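Local coordinates for iodotyrosine deiodinase (Thermotoga neapolitana, PDB 6TYK), which catalyses the reductive dehalogenation of iodotyrosines and other halotyrosines, using FMN as cofactor and working as a homodimer, at the interface of chains A and B. Residues are numbered along the deposited sequence; one frame, centred on the assembly and turned at random. Chains: chain A/B, iodotyrosine deiodinase.

The interface of chains A and B. Residues chain A 36-38, 119, 123; chain B 11, 125, 176.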
loop_
_atom_site.group_PDB
_atom_site.type_symbol
_atom_site.label_atom_id
_atom_site.label_comp_id
_atom_site.label_asym_id
_atom_site.label_seq_id
_atom_site.Cartn_x
_atom_site.Cartn_y
_atom_site.Cartn_z
ATOM N N GLU A 36 -7.892 1.093 -9.756
ATOM C CA GLU A 36 -9.165 1.141 -9.033
ATOM C C GLU A 36 -9.014 1.428 -7.544
ATOM O O GLU A 36 -10.007 1.661 -6.853
ATOM C CB GLU A 36 -9.946 -0.162 -9.214
ATOM C CG GLU A 36 -10.509 -0.355 -10.607
ATOM C CD GLU A 36 -11.477 0.743 -10.988
ATOM O OE1 GLU A 36 -12.236 1.205 -10.110
ATOM O OE2 GLU A 36 -11.478 1.145 -12.167
ATOM N N ALA A 37 -7.777 1.395 -7.053
ATOM C CA ALA A 37 -7.513 1.661 -5.646
ATOM C C ALA A 37 -7.928 3.056 -5.231
ATOM O O ALA A 37 -7.994 3.968 -6.055
ATOM C CB ALA A 37 -6.042 1.462 -5.341
ATOM N N PRO A 38 -8.198 3.226 -3.937
ATOM C CA PRO A 38 -8.416 4.568 -3.403
ATOM C C PRO A 38 -7.113 5.356 -3.367
ATOM O O PRO A 38 -6.025 4.792 -3.469
ATOM C CB PRO A 38 -8.927 4.296 -1.988
ATOM C CG PRO A 38 -8.284 2.987 -1.614
ATOM C CD PRO A 38 -8.298 2.189 -2.897
ATOM N N LEU A 119 -0.405 1.604 -1.365
ATOM C CA LEU A 119 -1.676 0.898 -1.258
ATOM C C LEU A 119 -2.022 0.258 -2.613
ATOM O O LEU A 119 -2.355 -0.928 -2.696
ATOM C CB LEU A 119 -2.742 1.890 -0.827
ATOM C CG LEU A 119 -4.093 1.349 -0.390
ATOM C CD1 LEU A 119 -4.808 2.420 0.409
ATOM C CD2 LEU A 119 -4.921 0.950 -1.585
ATOM N N TYR A 123 -2.680 -3.795 -4.373
ATOM C CA TYR A 123 -3.628 -4.277 -5.374
ATOM C C TYR A 123 -2.869 -4.917 -6.530
ATOM O O TYR A 123 -3.211 -5.997 -7.005
ATOM C CB TYR A 123 -4.444 -3.124 -5.951
ATOM C CG TYR A 123 -5.640 -2.644 -5.155
ATOM C CD1 TYR A 123 -5.618 -2.564 -3.769
ATOM C CD2 TYR A 123 -6.785 -2.224 -5.819
ATOM C CE1 TYR A 123 -6.715 -2.098 -3.066
ATOM C CE2 TYR A 123 -7.888 -1.749 -5.128
ATOM C CZ TYR A 123 -7.849 -1.695 -3.753
ATOM O OH TYR A 123 -8.933 -1.233 -3.051
ATOM N N ARG B 11 -15.173 -1.769 -4.965
ATOM C CA ARG B 11 -14.811 -1.151 -3.695
ATOM C C ARG B 11 -14.787 0.371 -3.801
ATOM O O ARG B 11 -14.166 0.931 -4.696
ATOM C CB ARG B 11 -13.452 -1.669 -3.223
ATOM C CG ARG B 11 -13.196 -1.418 -1.760
ATOM C CD ARG B 11 -12.085 -0.430 -1.527
ATOM N NE ARG B 11 -12.171 0.133 -0.186
ATOM C CZ ARG B 11 -12.039 1.424 0.079
ATOM N NH1 ARG B 11 -11.781 2.277 -0.909
ATOM N NH2 ARG B 11 -12.144 1.858 1.327
ATOM N N LEU B 125 -8.099 -3.587 2.534
ATOM C CA LEU B 125 -9.299 -2.976 1.981
ATOM C C LEU B 125 -10.019 -3.921 1.032
ATOM O O LEU B 125 -11.248 -3.956 1.004
ATOM C CB LEU B 125 -8.957 -1.680 1.259
ATOM C CG LEU B 125 -8.418 -0.561 2.144
ATOM C CD1 LEU B 125 -8.235 0.701 1.325
ATOM C CD2 LEU B 125 -9.380 -0.312 3.298
ATOM N N ARG B 176 -12.467 7.039 -12.172
ATOM C CA ARG B 176 -11.069 6.684 -12.335
ATOM C C ARG B 176 -10.681 6.990 -13.764
ATOM O O ARG B 176 -11.311 6.514 -14.704
ATOM C CB ARG B 176 -10.860 5.202 -12.061
ATOM C CG ARG B 176 -11.057 4.808 -10.614
ATOM C CD ARG B 176 -10.072 5.543 -9.696
ATOM N NE ARG B 176 -10.060 4.978 -8.342
ATOM C CZ ARG B 176 -10.985 5.236 -7.416
ATOM N NH1 ARG B 176 -11.990 6.065 -7.686
ATOM N NH2 ARG B 176 -10.896 4.679 -6.219
#
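The loop A:Glu36 to A:Pro38, just after helix 24-35 of chain A, and helix 113-130 of the same chain meet three parts of chain B: the loop after helix 4-10, helix 113-130 and the loop between strands 156-165 and 181-183, which holds B:Arg176. The guanidinium of B:Arg176 reaches the loop backbone, NH2 donating to the carbonyl O of A:Ala37 at 3.0 Å. That donor stands above the carbonyl plane, 62° out of it, so the bond misses the oxygen lone pairs; weak hydrogen bonds run from NE to the same oxygen and from NH2 to the A:Glu36 carbonyl. The B:Arg176 chain bends at chi2 (-60°), its CG 3.8 Å from the carboxylate OE1 of A:Glu36. A:Glu36 OE1 lies 4.7 Å from B:Arg176 NE, too far for direct pairing, though the opposite charges probably attract. An alanine in place of B:Arg176 would probably leave the A:Ala37 carbonyl without this donor and the A:Glu36 carboxylate without this nearby positive charge. Farther along, B:Leu125 CD1 packs 3.7 Å from A:Pro38 CG and 3.9 Å from A:Leu119 CD1. Within chain B this methyl supports B:Arg11, 4.0 Å above its guanidinium centre. B:Arg11 NH1 borders A:Pro38 CG at 3.6 Å, and its CD meets the A:Tyr123 phenol oxygen, OH, at 3.6 Å. The patch belongs to the two-fold interface of the nitroreductase-fold homodimer, where A:Pro38, B:Arg11 and B:Arg176 also serve FMN binding, so dimer packing and the cofactor site are likely to be coupled.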